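Local structure of prophenoloxidase b (Marsupenaeus japonicus, 3WKY) at residues T22-D27 against D462-R467; A55-A60 against K81-V86; K243-F248 against W396-D401; K499-R504 against V594-V599. The protein is the hemolymph precursor of a type 3 copper phenoloxidase, which probably hydroxylates monophenols and oxidises o-diphenols at a dinuclear copper site. All coordinates share one frame; numbering follows the deposited sequence.

Contact 1 of 4, residues T22-D27 against D462-R467; sequences TSTLAD and DFRLKR. With EDO (1,2-ethanediol), chain L.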
loop_
_atom_site.group_PDB
_atom_site.type_symbol
_atom_site.label_atom_id
_atom_site.label_comp_id
_atom_site.label_asym_id
_atom_site.label_seq_id
_atom_site.Cartn_x
_atom_site.Cartn_y
_atom_site.Cartn_z
ATOM N N THR A 22 54.829 -12.749 5.050
ATOM C CA THR A 22 55.556 -13.725 5.853
ATOM C C THR A 22 56.974 -13.214 6.135
ATOM O O THR A 22 57.516 -13.421 7.223
ATOM C CB THR A 22 55.620 -15.086 5.144
ATOM O OG1 THR A 22 54.300 -15.479 4.744
ATOM C CG2 THR A 22 56.207 -16.150 6.070
ATOM N N SER A 23 57.562 -12.528 5.157
ATOM C CA SER A 23 58.897 -11.955 5.328
ATOM C C SER A 23 58.952 -10.940 6.469
ATOM O O SER A 23 59.883 -10.956 7.274
ATOM C CB SER A 23 59.384 -11.314 4.027
ATOM O OG SER A 23 59.604 -12.289 3.028
ATOM N N THR A 24 57.954 -10.063 6.539
ATOM C CA THR A 24 57.887 -9.055 7.595
ATOM C C THR A 24 57.743 -9.713 8.966
ATOM O O THR A 24 58.359 -9.288 9.949
ATOM C CB THR A 24 56.697 -8.091 7.381
ATOM O OG1 THR A 24 56.876 -7.364 6.160
ATOM C CG2 THR A 24 56.582 -7.107 8.534
ATOM N N LEU A 25 56.921 -10.752 9.031
ATOM C CA LEU A 25 56.704 -11.452 10.289
ATOM C C LEU A 25 57.977 -12.188 10.699
ATOM O O LEU A 25 58.394 -12.136 11.858
ATOM C CB LEU A 25 55.537 -12.439 10.157
ATOM C CG LEU A 25 55.240 -13.306 11.385
ATOM C CD1 LEU A 25 54.691 -12.473 12.529
ATOM C CD2 LEU A 25 54.284 -14.444 11.028
ATOM N N ALA A 26 58.592 -12.865 9.735
ATOM C CA ALA A 26 59.791 -13.657 9.992
ATOM C C ALA A 26 60.954 -12.780 10.441
ATOM O O ALA A 26 61.695 -13.137 11.357
ATOM C CB ALA A 26 60.167 -14.448 8.767
ATOM N N ASP A 27 61.108 -11.632 9.790
ATOM C CA ASP A 27 62.165 -10.699 10.154
ATOM C C ASP A 27 62.019 -10.223 11.592
ATOM O O ASP A 27 63.000 -10.164 12.336
ATOM C CB ASP A 27 62.181 -9.493 9.217
ATOM C CG ASP A 27 63.114 -8.402 9.699
ATOM O OD1 ASP A 27 64.344 -8.570 9.557
ATOM O OD2 ASP A 27 62.621 -7.383 10.227
ATOM N N ASP A 462 50.860 -3.908 12.731
ATOM C CA ASP A 462 52.220 -3.385 12.748
ATOM C C ASP A 462 52.185 -1.865 12.681
ATOM O O ASP A 462 51.965 -1.296 11.614
ATOM C CB ASP A 462 53.005 -3.947 11.560
ATOM C CG ASP A 462 54.505 -3.710 11.680
ATOM O OD1 ASP A 462 54.923 -2.910 12.542
ATOM O OD2 ASP A 462 55.262 -4.325 10.901
ATOM N N PHE A 463 52.410 -1.207 13.811
ATOM C CA PHE A 463 52.335 0.253 13.864
ATOM C C PHE A 463 53.660 0.958 13.540
ATOM O O PHE A 463 53.730 2.187 13.579
ATOM C CB PHE A 463 51.832 0.718 15.230
ATOM C CG PHE A 463 50.361 0.474 15.464
ATOM C CD1 PHE A 463 49.411 1.380 15.013
ATOM C CD2 PHE A 463 49.933 -0.647 16.162
ATOM C CE1 PHE A 463 48.053 1.170 15.243
ATOM C CE2 PHE A 463 48.577 -0.863 16.398
ATOM C CZ PHE A 463 47.639 0.046 15.938
ATOM N N ARG A 464 54.700 0.187 13.227
ATOM C CA ARG A 464 55.998 0.763 12.865
ATOM C C ARG A 464 55.936 1.543 11.553
ATOM O O ARG A 464 55.280 1.124 10.597
ATOM C CB ARG A 464 57.062 -0.331 12.734
ATOM C CG ARG A 464 57.448 -1.009 14.042
ATOM C CD ARG A 464 57.554 -2.513 13.855
ATOM N NE ARG A 464 58.767 -2.950 13.175
ATOM C CZ ARG A 464 58.816 -3.914 12.257
ATOM N NH1 ARG A 464 57.714 -4.541 11.875
ATOM N NH2 ARG A 464 59.977 -4.247 11.709
ATOM N N LEU A 465 56.625 2.678 11.514
ATOM C CA LEU A 465 56.821 3.403 10.264
ATOM C C LEU A 465 57.933 2.722 9.477
ATOM O O LEU A 465 57.798 2.453 8.281
ATOM C CB LEU A 465 57.177 4.857 10.547
ATOM C CG LEU A 465 55.984 5.703 10.986
ATOM C CD1 LEU A 465 56.429 7.062 11.506
ATOM C CD2 LEU A 465 55.014 5.865 9.824
ATOM N N LYS A 466 59.028 2.430 10.169
ATOM C CA LYS A 466 60.129 1.688 9.574
ATOM C C LYS A 466 60.633 0.593 10.502
ATOM O O LYS A 466 60.320 0.585 11.693
ATOM C CB LYS A 466 61.261 2.632 9.170
ATOM C CG LYS A 466 61.049 3.256 7.801
ATOM C CD LYS A 466 62.001 4.410 7.548
ATOM C CE LYS A 466 62.016 4.743 6.074
ATOM N NZ LYS A 466 62.761 5.989 5.748
ATOM N N ARG A 467 61.420 -0.313 9.929
ATOM C CA ARG A 467 61.851 -1.555 10.567
ATOM C C ARG A 467 62.262 -1.463 12.038
ATOM O O ARG A 467 61.863 -2.295 12.856
ATOM C CB ARG A 467 62.997 -2.166 9.760
ATOM C CG ARG A 467 63.437 -3.522 10.255
ATOM C CD ARG A 467 64.582 -4.078 9.427
ATOM N NE ARG A 467 64.809 -5.483 9.741
ATOM C CZ ARG A 467 65.432 -5.910 10.835
ATOM N NH1 ARG A 467 65.896 -5.039 11.723
ATOM N NH2 ARG A 467 65.591 -7.211 11.044
HETATM C C1 EDO L . 53.469 -4.059 15.852
HETATM O O1 EDO L . 53.360 -2.757 16.469
HETATM C C2 EDO L . 54.667 -4.866 16.349
HETATM O O2 EDO L . 55.871 -4.321 15.795
#

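Contact 2 of 4, residues A55-A60 against K81-V86; sequences AKLGSA and KDLSKV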
loop_
_atom_site.group_PDB
_atom_site.type_symbol
_atom_site.label_atom_id
_atom_site.label_comp_id
_atom_site.label_asym_id
_atom_site.label_seq_id
_atom_site.Cartn_x
_atom_site.Cartn_y
_atom_site.Cartn_z
ATOM N N ALA A 55 49.233 -28.891 -4.548
ATOM C CA ALA A 55 48.365 -29.964 -5.018
ATOM C C ALA A 55 47.479 -30.515 -3.896
ATOM O O ALA A 55 46.473 -31.170 -4.162
ATOM C CB ALA A 55 49.196 -31.082 -5.626
ATOM N N LYS A 56 47.866 -30.261 -2.651
ATOM C CA LYS A 56 47.135 -30.774 -1.500
ATOM C C LYS A 56 46.101 -29.782 -0.979
ATOM O O LYS A 56 45.332 -30.115 -0.079
ATOM C CB LYS A 56 48.097 -31.065 -0.346
ATOM C CG LYS A 56 49.013 -32.258 -0.515
ATOM C CD LYS A 56 49.921 -32.350 0.707
ATOM C CE LYS A 56 50.765 -33.609 0.713
ATOM N NZ LYS A 56 51.684 -33.595 1.887
ATOM N N LEU A 57 46.095 -28.569 -1.523
ATOM C CA LEU A 57 45.379 -27.464 -0.881
ATOM C C LEU A 57 43.892 -27.352 -1.223
ATOM O O LEU A 57 43.199 -26.504 -0.665
ATOM C CB LEU A 57 46.092 -26.132 -1.131
ATOM C CG LEU A 57 47.413 -25.972 -0.379
ATOM C CD1 LEU A 57 48.130 -24.692 -0.782
ATOM C CD2 LEU A 57 47.179 -26.003 1.125
ATOM N N GLY A 58 43.402 -28.212 -2.112
ATOM C CA GLY A 58 42.008 -28.168 -2.510
ATOM C C GLY A 58 41.616 -26.799 -3.043
ATOM O O GLY A 58 42.279 -26.262 -3.929
ATOM N N SER A 59 40.555 -26.219 -2.486
ATOM C CA SER A 59 40.055 -24.933 -2.962
ATOM C C SER A 59 40.578 -23.763 -2.134
ATOM O O SER A 59 40.136 -22.629 -2.322
ATOM C CB SER A 59 38.525 -24.915 -2.940
ATOM O OG SER A 59 38.046 -25.009 -1.602
ATOM N N ALA A 60 41.516 -24.032 -1.227
ATOM C CA ALA A 60 41.997 -23.006 -0.292
ATOM C C ALA A 60 42.440 -21.700 -0.949
ATOM O O ALA A 60 42.205 -20.613 -0.414
ATOM C CB ALA A 60 43.116 -23.559 0.583
ATOM N N LYS A 81 37.948 -25.355 5.252
ATOM C CA LYS A 81 37.984 -26.792 5.490
ATOM C C LYS A 81 39.148 -27.433 4.723
ATOM O O LYS A 81 39.844 -28.310 5.247
ATOM C CB LYS A 81 36.671 -27.429 5.055
ATOM C CG LYS A 81 36.547 -28.908 5.391
ATOM C CD LYS A 81 35.259 -29.486 4.806
ATOM C CE LYS A 81 35.022 -30.895 5.320
ATOM N NZ LYS A 81 33.793 -31.479 4.737
ATOM N N ASP A 82 39.358 -26.989 3.487
ATOM C CA ASP A 82 40.422 -27.543 2.645
ATOM C C ASP A 82 41.828 -27.191 3.149
ATOM O O ASP A 82 42.720 -28.040 3.133
ATOM C CB ASP A 82 40.255 -27.110 1.183
ATOM C CG ASP A 82 39.064 -27.772 0.504
ATOM O OD1 ASP A 82 38.449 -28.670 1.119
ATOM O OD2 ASP A 82 38.749 -27.397 -0.651
ATOM N N LEU A 83 42.027 -25.953 3.602
ATOM C CA LEU A 83 43.308 -25.538 4.181
ATOM C C LEU A 83 43.582 -26.219 5.519
ATOM O O LEU A 83 44.683 -26.725 5.757
ATOM C CB LEU A 83 43.369 -24.022 4.366
ATOM C CG LEU A 83 44.672 -23.462 4.940
ATOM C CD1 LEU A 83 45.876 -23.901 4.105
ATOM C CD2 LEU A 83 44.623 -21.940 5.053
ATOM N N SER A 84 42.588 -26.226 6.402
ATOM C CA SER A 84 42.771 -26.848 7.707
ATOM C C SER A 84 43.071 -28.337 7.559
ATOM O O SER A 84 43.782 -28.909 8.384
ATOM C CB SER A 84 41.543 -26.628 8.600
ATOM O OG SER A 84 40.395 -27.215 8.025
ATOM N N LYS A 85 42.531 -28.960 6.514
ATOM C CA LYS A 85 42.751 -30.385 6.277
ATOM C C LYS A 85 44.245 -30.690 6.181
ATOM O O LYS A 85 44.731 -31.662 6.762
ATOM C CB LYS A 85 42.037 -30.843 5.003
ATOM C CG LYS A 85 42.384 -32.275 4.573
ATOM C CD LYS A 85 41.765 -32.630 3.231
ATOM C CE LYS A 85 42.321 -33.941 2.687
ATOM N NZ LYS A 85 41.979 -35.099 3.552
ATOM N N VAL A 86 44.971 -29.841 5.460
ATOM C CA VAL A 86 46.411 -30.001 5.316
ATOM C C VAL A 86 47.127 -29.773 6.644
ATOM O O VAL A 86 48.030 -30.532 6.997
ATOM C CB VAL A 86 46.979 -29.065 4.220
ATOM C CG1 VAL A 86 48.486 -29.236 4.093
ATOM C CG2 VAL A 86 46.297 -29.342 2.892
HETATM O O HOH W 1 42.650 -29.744 0.955
#

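Contact 3 of 4, residues K243-F248 against W396-D401; sequences KPVKAF and WHKFID. With CUO (Cu2-o2 cluster), chain J.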
loop_
_atom_site.group_PDB
_atom_site.type_symbol
_atom_site.label_atom_id
_atom_site.label_comp_id
_atom_site.label_asym_id
_atom_site.label_seq_id
_atom_site.Cartn_x
_atom_site.Cartn_y
_atom_site.Cartn_z
ATOM N N LYS A 243 12.025 -3.948 25.327
ATOM C CA LYS A 243 11.174 -5.116 25.116
ATOM C C LYS A 243 12.048 -6.254 24.591
ATOM O O LYS A 243 13.031 -6.000 23.900
ATOM C CB LYS A 243 10.078 -4.793 24.092
ATOM C CG LYS A 243 9.082 -3.740 24.589
ATOM C CD LYS A 243 8.215 -3.194 23.462
ATOM C CE LYS A 243 6.967 -4.037 23.247
ATOM N NZ LYS A 243 7.266 -5.409 22.738
ATOM N N PRO A 244 11.698 -7.505 24.927
ATOM C CA PRO A 244 12.410 -8.696 24.438
ATOM C C PRO A 244 12.476 -8.695 22.920
ATOM O O PRO A 244 11.585 -8.128 22.279
ATOM C CB PRO A 244 11.513 -9.841 24.893
ATOM C CG PRO A 244 10.870 -9.316 26.164
ATOM C CD PRO A 244 10.640 -7.852 25.901
ATOM N N VAL A 245 13.499 -9.320 22.352
ATOM C CA VAL A 245 13.675 -9.287 20.896
ATOM C C VAL A 245 12.536 -10.002 20.151
ATOM O O VAL A 245 12.002 -11.018 20.607
ATOM C CB VAL A 245 15.045 -9.876 20.495
ATOM C CG1 VAL A 245 15.115 -11.372 20.819
ATOM C CG2 VAL A 245 15.324 -9.625 19.027
ATOM N N LYS A 246 12.156 -9.438 19.007
ATOM C CA LYS A 246 11.112 -10.013 18.174
ATOM C C LYS A 246 11.726 -10.735 16.985
ATOM O O LYS A 246 12.613 -10.199 16.315
ATOM C CB LYS A 246 10.169 -8.909 17.691
ATOM C CG LYS A 246 9.404 -8.247 18.825
ATOM C CD LYS A 246 8.833 -6.901 18.410
ATOM C CE LYS A 246 8.264 -6.155 19.614
ATOM N NZ LYS A 246 7.793 -4.790 19.261
ATOM N N ALA A 247 11.253 -11.952 16.722
ATOM C CA ALA A 247 11.776 -12.743 15.615
ATOM C C ALA A 247 11.541 -12.002 14.304
ATOM O O ALA A 247 10.519 -11.333 14.133
ATOM C CB ALA A 247 11.092 -14.083 15.559
ATOM N N PHE A 248 12.485 -12.127 13.387
ATOM C CA PHE A 248 12.263 -11.645 12.023
ATOM C C PHE A 248 11.752 -12.845 11.227
ATOM O O PHE A 248 12.546 -13.658 10.735
ATOM C CB PHE A 248 13.539 -11.074 11.424
ATOM C CG PHE A 248 13.357 -10.562 10.008
ATOM C CD1 PHE A 248 12.386 -9.618 9.718
ATOM C CD2 PHE A 248 14.145 -11.042 8.979
ATOM C CE1 PHE A 248 12.212 -9.149 8.398
ATOM C CE2 PHE A 248 13.972 -10.580 7.670
ATOM C CZ PHE A 248 12.999 -9.643 7.389
ATOM N N TRP A 396 17.193 -12.550 13.905
ATOM C CA TRP A 396 17.346 -13.757 13.101
ATOM C C TRP A 396 17.405 -14.985 14.013
ATOM O O TRP A 396 16.758 -16.005 13.757
ATOM C CB TRP A 396 18.603 -13.658 12.226
ATOM C CG TRP A 396 18.744 -14.800 11.265
ATOM C CD1 TRP A 396 19.770 -15.715 11.220
ATOM C CD2 TRP A 396 17.825 -15.175 10.218
ATOM N NE1 TRP A 396 19.551 -16.620 10.204
ATOM C CE2 TRP A 396 18.369 -16.316 9.575
ATOM C CE3 TRP A 396 16.612 -14.647 9.751
ATOM C CZ2 TRP A 396 17.721 -16.963 8.509
ATOM C CZ3 TRP A 396 15.972 -15.282 8.668
ATOM C CH2 TRP A 396 16.537 -16.422 8.057
ATOM N N HIS A 397 18.157 -14.882 15.098
ATOM C CA HIS A 397 18.253 -16.021 16.008
ATOM C C HIS A 397 17.043 -16.264 16.879
ATOM O O HIS A 397 16.833 -17.388 17.337
ATOM C CB HIS A 397 19.565 -16.025 16.798
ATOM C CG HIS A 397 20.644 -16.689 16.027
ATOM N ND1 HIS A 397 20.759 -18.058 15.966
ATOM C CD2 HIS A 397 21.534 -16.188 15.138
ATOM C CE1 HIS A 397 21.729 -18.377 15.124
ATOM N NE2 HIS A 397 22.207 -17.259 14.615
ATOM N N LYS A 398 16.239 -15.229 17.102
ATOM C CA LYS A 398 14.949 -15.464 17.735
ATOM C C LYS A 398 14.053 -16.267 16.777
ATOM O O LYS A 398 13.346 -17.168 17.210
ATOM C CB LYS A 398 14.278 -14.155 18.174
ATOM C CG LYS A 398 12.936 -14.370 18.888
ATOM C CD LYS A 398 13.129 -15.013 20.287
ATOM C CE LYS A 398 11.775 -15.274 20.929
ATOM N NZ LYS A 398 11.906 -15.630 22.387
ATOM N N PHE A 399 14.088 -15.957 15.480
ATOM C CA PHE A 399 13.367 -16.790 14.507
ATOM C C PHE A 399 13.864 -18.235 14.563
ATOM O O PHE A 399 13.073 -19.186 14.625
ATOM C CB PHE A 399 13.524 -16.242 13.079
ATOM C CG PHE A 399 13.330 -17.291 12.007
ATOM C CD1 PHE A 399 12.096 -17.897 11.823
ATOM C CD2 PHE A 399 14.386 -17.665 11.183
ATOM C CE1 PHE A 399 11.915 -18.882 10.845
ATOM C CE2 PHE A 399 14.220 -18.629 10.208
ATOM C CZ PHE A 399 12.987 -19.245 10.035
ATOM N N ILE A 400 15.182 -18.394 14.533
ATOM C CA ILE A 400 15.778 -19.725 14.583
ATOM C C ILE A 400 15.377 -20.444 15.874
ATOM O O ILE A 400 14.979 -21.622 15.846
ATOM C CB ILE A 400 17.318 -19.646 14.427
ATOM C CG1 ILE A 400 17.671 -19.155 13.010
ATOM C CG2 ILE A 400 17.958 -21.008 14.680
ATOM C CD1 ILE A 400 17.165 -20.084 11.888
ATOM N N ASP A 401 15.425 -19.740 17.000
ATOM C CA ASP A 401 15.051 -20.384 18.262
ATOM C C ASP A 401 13.562 -20.748 18.257
ATOM O O ASP A 401 13.149 -21.749 18.859
ATOM C CB ASP A 401 15.371 -19.488 19.453
ATOM C CG ASP A 401 15.326 -20.242 20.771
ATOM O OD1 ASP A 401 16.168 -21.145 20.966
ATOM O OD2 ASP A 401 14.452 -19.947 21.608
HETATM CU CU1 CUO J . 26.130 -18.422 15.427
HETATM CU CU2 CUO J . 23.661 -17.440 12.996
HETATM O O1 CUO J . 25.160 -18.540 13.685
HETATM O O2 CUO J . 25.632 -16.953 13.794
HETATM O O HOH W 2 12.045 -12.636 22.766
#

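Contact 4 of 4, residues K499-R504 against V594-V599; sequences KRMKLR and VMATDV. With NAG (2-acetamido-2-deoxy-beta-D-glucopyranose), chain E.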
loop_
_atom_site.group_PDB
_atom_site.type_symbol
_atom_site.label_atom_id
_atom_site.label_comp_id
_atom_site.label_asym_id
_atom_site.label_seq_id
_atom_site.Cartn_x
_atom_site.Cartn_y
_atom_site.Cartn_z
ATOM N N LYS A 499 25.381 -42.264 46.300
ATOM C CA LYS A 499 24.659 -41.964 45.068
ATOM C C LYS A 499 25.409 -40.897 44.285
ATOM O O LYS A 499 25.902 -39.929 44.867
ATOM C CB LYS A 499 23.245 -41.471 45.379
ATOM C CG LYS A 499 22.300 -42.510 45.979
ATOM C CD LYS A 499 21.929 -43.576 44.963
ATOM C CE LYS A 499 20.909 -44.543 45.543
ATOM N NZ LYS A 499 20.623 -45.661 44.606
ATOM N N ARG A 500 25.515 -41.094 42.975
ATOM C CA ARG A 500 26.081 -40.082 42.093
ATOM C C ARG A 500 24.937 -39.202 41.613
ATOM O O ARG A 500 23.826 -39.687 41.377
ATOM C CB ARG A 500 26.731 -40.718 40.866
ATOM C CG ARG A 500 27.896 -41.649 41.139
ATOM C CD ARG A 500 28.547 -42.102 39.828
ATOM N NE ARG A 500 27.565 -42.532 38.833
ATOM C CZ ARG A 500 26.920 -43.696 38.873
ATOM N NH1 ARG A 500 27.152 -44.546 39.867
ATOM N NH2 ARG A 500 26.043 -44.014 37.928
ATOM N N MET A 501 25.196 -37.912 41.467
ATOM C CA MET A 501 24.183 -37.059 40.877
ATOM C C MET A 501 24.782 -35.965 40.012
ATOM O O MET A 501 25.965 -35.624 40.142
ATOM C CB MET A 501 23.313 -36.455 41.965
ATOM C CG MET A 501 24.068 -35.556 42.866
ATOM S SD MET A 501 23.276 -33.963 42.822
ATOM C CE MET A 501 23.208 -33.629 44.569
ATOM N N LYS A 502 23.956 -35.444 39.112
ATOM C CA LYS A 502 24.313 -34.271 38.323
ATOM C C LYS A 502 23.405 -33.118 38.763
ATOM O O LYS A 502 22.184 -33.265 38.807
ATOM C CB LYS A 502 24.159 -34.567 36.832
ATOM C CG LYS A 502 24.166 -33.318 35.946
ATOM C CD LYS A 502 24.545 -33.662 34.507
ATOM C CE LYS A 502 26.056 -33.661 34.342
ATOM N NZ LYS A 502 26.472 -34.032 32.960
ATOM N N LEU A 503 24.007 -31.997 39.149
ATOM C CA LEU A 503 23.237 -30.815 39.505
ATOM C C LEU A 503 23.025 -30.008 38.221
ATOM O O LEU A 503 23.949 -29.844 37.426
ATOM C CB LEU A 503 23.975 -29.981 40.539
ATOM C CG LEU A 503 23.854 -30.529 41.966
ATOM C CD1 LEU A 503 24.784 -29.782 42.906
ATOM C CD2 LEU A 503 22.409 -30.405 42.430
ATOM N N ARG A 504 21.800 -29.534 38.020
ATOM C CA ARG A 504 21.463 -28.780 36.812
ATOM C C ARG A 504 20.841 -27.499 37.291
ATOM O O ARG A 504 19.790 -27.518 37.926
ATOM C CB ARG A 504 20.453 -29.567 35.994
ATOM C CG ARG A 504 20.943 -30.939 35.586
ATOM C CD ARG A 504 19.853 -31.715 34.913
ATOM N NE ARG A 504 20.282 -33.070 34.604
ATOM C CZ ARG A 504 20.910 -33.430 33.492
ATOM N NH1 ARG A 504 21.168 -32.533 32.537
ATOM N NH2 ARG A 504 21.260 -34.696 33.325
ATOM N N VAL A 594 17.119 -25.362 40.531
ATOM C CA VAL A 594 18.123 -26.377 40.858
ATOM C C VAL A 594 17.503 -27.769 40.792
ATOM O O VAL A 594 16.485 -28.027 41.439
ATOM C CB VAL A 594 18.686 -26.169 42.293
ATOM C CG1 VAL A 594 19.742 -27.240 42.624
ATOM C CG2 VAL A 594 19.252 -24.766 42.452
ATOM N N MET A 595 18.113 -28.668 40.021
ATOM C CA MET A 595 17.663 -30.054 39.996
ATOM C C MET A 595 18.804 -31.040 40.247
ATOM O O MET A 595 19.887 -30.922 39.665
ATOM C CB MET A 595 16.988 -30.383 38.665
ATOM C CG MET A 595 16.453 -31.802 38.574
ATOM S SD MET A 595 15.724 -32.098 36.943
ATOM C CE MET A 595 14.978 -33.721 37.149
ATOM N N ALA A 596 18.565 -32.002 41.133
ATOM C CA ALA A 596 19.522 -33.087 41.353
ATOM C C ALA A 596 19.036 -34.302 40.574
ATOM O O ALA A 596 17.948 -34.827 40.826
ATOM C CB ALA A 596 19.641 -33.415 42.848
ATOM N N THR A 597 19.840 -34.751 39.618
ATOM C CA THR A 597 19.414 -35.878 38.804
ATOM C C THR A 597 20.335 -37.075 39.004
ATOM O O THR A 597 21.524 -36.934 39.279
ATOM C CB THR A 597 19.338 -35.490 37.315
ATOM O OG1 THR A 597 18.738 -36.549 36.563
ATOM C CG2 THR A 597 20.706 -35.233 36.797
ATOM N N ASP A 598 19.751 -38.269 38.919
ATOM C CA ASP A 598 20.524 -39.494 39.088
ATOM C C ASP A 598 21.456 -39.659 37.896
ATOM O O ASP A 598 21.090 -39.326 36.764
ATOM C CB ASP A 598 19.604 -40.711 39.184
ATOM C CG ASP A 598 18.604 -40.612 40.325
ATOM O OD1 ASP A 598 18.917 -39.978 41.361
ATOM O OD2 ASP A 598 17.498 -41.181 40.174
ATOM N N VAL A 599 22.668 -40.149 38.133
ATOM C CA VAL A 599 23.577 -40.405 37.014
ATOM C C VAL A 599 23.563 -41.882 36.636
ATOM O O VAL A 599 24.252 -42.691 37.258
ATOM C CB VAL A 599 25.024 -39.971 37.307
ATOM C CG1 VAL A 599 25.890 -40.166 36.072
ATOM C CG2 VAL A 599 25.072 -38.527 37.740
HETATM C C1 NAG E . 17.586 -44.685 42.600
HETATM C C2 NAG E . 16.715 -44.725 41.331
HETATM C C3 NAG E . 16.840 -45.979 40.457
HETATM C C4 NAG E . 18.114 -46.785 40.671
HETATM C C5 NAG E . 18.397 -46.881 42.155
HETATM C C6 NAG E . 19.588 -47.795 42.426
HETATM C C7 NAG E . 14.649 -43.454 41.758
HETATM C C8 NAG E . 13.793 -43.222 42.969
HETATM N N2 NAG E . 15.313 -44.610 41.712
HETATM O O3 NAG E . 16.778 -45.593 39.102
HETATM O O4 NAG E . 17.966 -48.082 40.136
HETATM O O5 NAG E . 18.683 -45.578 42.595
HETATM O O6 NAG E . 20.697 -47.349 41.675
HETATM O O7 NAG E . 14.699 -42.596 40.876
HETATM O O HOH W 3 21.401 -40.645 42.403
#

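Contact 1 of 4, residues T22-D27 against D462-R467
Asp27 and Arg467 both hold CG anti to the backbone N (chi1 171° and -175°), and the Arg467 chain runs extended from CG to NE. The two side chains meet tip to tip in a salt bridge at the surface. Carboxylate and guanidinium planes lie 66° apart. The closest pair, Asp27 OD1 and Arg467 NH2, is implausibly short, and Asp27 has two conformers, so the exact geometry is doubtful. Thr24 CG2 lies 3.9 Å from Asp462 OD2. Arg464 braces the loop. Its NE and NH2 grip Arg467 O side-on, at 2.9 Å from NH2, while NH1 makes a salt bridge to Asp462 OD2 at 2.6 Å. An alanine in place of Arg464 would probably leave Arg467 O and the Asp462 carboxylate without these partners and let the loop shift. Asp462 OD1 also accepts from Arg464 N, an Asx turn. The loop links strands 445-456 and 472-481, with Phe463 packed on helix 145-160. Thr24 and, if modelled correctly, Asp27 join it to helix 22-29.

Contact 2 of 4, residues A55-A60 against K81-V86
Asp82 faces the turn at Ser59, and its carboxylate oxygen OD2 takes two bonds from that residue. Ser59 N donates to Asp82 OD2 at 2.8 Å, on the anti side, with an N-H...O angle of 161°. Ser59 OG donates to Asp82 OD2 at 2.7 Å, from above the carboxylate plane. Ser59 OG sits between its own backbone N and carbonyl carbon (chi1 65°), which sets it on the same acceptor as the residue's own N-H. Asp82 OD1 is bonded to Gln78 NE2, which should help fix the carboxylate. A type II' turn from Leu57 to Ala60 presents the serine. Gly58 in this turn has positive phi, and a CB there would clash with Asp82 OD2. The backbone Asp82 O reaches Lys56 O through a bridging water that donates to both. Next comes Leu83. Its CB touches Ala60 CB at 3.8 Å, and its CD1 meets Leu57 CD2 at 3.9 Å, the two leucines lying side by side. One turn of helix after Asp82, Val86 CG2 presses on Lys56 O at 3.2 Å and also meets Leu57 CD2. The contact lays the loop after helix 51-54 along helix 74-89. Helix 109-122 touches Leu83, and helix 93-103 meets Leu57 and Val86.

Contact 3 of 4, residues K243-F248 against W396-D401
Ala247 CB rests against the backbone of the helix, 3.5 Å from Phe399 N. Beside it, Lys398 CG lies 3.7 Å from Ala247 N. Val245 and Lys398 slide past each other in opposite directions, with Val245 CG1 at 3.9 Å from Lys398 CB. The lysine chain bends at CD (chi2 70°). Its NZ donates to a water that in turn donates to Val245 O. Phe248 O touches Phe399 CB at 3.6 Å, and Trp396 CE3 approaches the edge of the Phe248 ring. Arg395, just before Trp396 on the same helix, bonds through NE to Lys246 O and through NH2 to Ala247 O. Trp251 NE1 bonds to Phe248 O. His397 starts its side chain away from the loop and binds a copper through NE2 at 2.2 Å, together with His357 and His361. Its ring stacks on that of His226. Between 243-248 and 396-401 themselves the contact is apolar touch and one water. Arg395 supplies direct polar bonds to helix 391-409, which carries a copper ligand on another side.

Contact 4 of 4, residues K499-R504 against V594-V599
Arg504 and Met595 form a hydrogen-bonded pair in the antiparallel strands 501-509 and 588-598 of the hemocyanin Ig-like domain. Lys502 and Thr597 form the next such pair, with Lys502 N to Thr597 O at 2.9 Å. The side chain of Arg504 can be traced outward. Arg504 CB lies 4.0 Å from Met595 O. The chain then runs extended from CG to NE (chi2 174°, chi3 -176°), and Arg504 CD comes 4.1 Å from Thr597 CG2. Thr597 CG2 sits at the guanidinium edge, close to NE and 3.6 Å from Arg504 NH2, in the one Thr597 conformer described here. Lys502 CD covers one guanidinium face near the rim. At the tip, NH1 makes a salt bridge to Asp628. A leucine in place of Arg504 would probably leave Asp628 without its charge mate and Lys502 CD without the flat group it covers. Where the strands end, a water donates to Arg500 O and Asp598 OD1, and Lys499 NZ donates to O5 of the attached N-acetylglucosamine at 2.8 Å.

Overall arrangement
From the N terminus, helix 22-29 opens contact 1, whose partner arrives more than 430 residues later, in a loop of the Ig-like domain. Contacts 2 and 3 both fall within that long span, one after the other. Contact 2 closes a short loop in the all-alpha domain. Contact 3 closes a longer one in the copper-containing domain, back onto helix 391-409. Contact 4 follows after contact 1 has closed and pairs two strands of the Ig-like sheet. None of the spans cross. Contact 1 joins the N-terminal region to the Ig-like domain, whereas the others act within one domain each. The centres of contacts 1 and 4 lie about 55 Å apart.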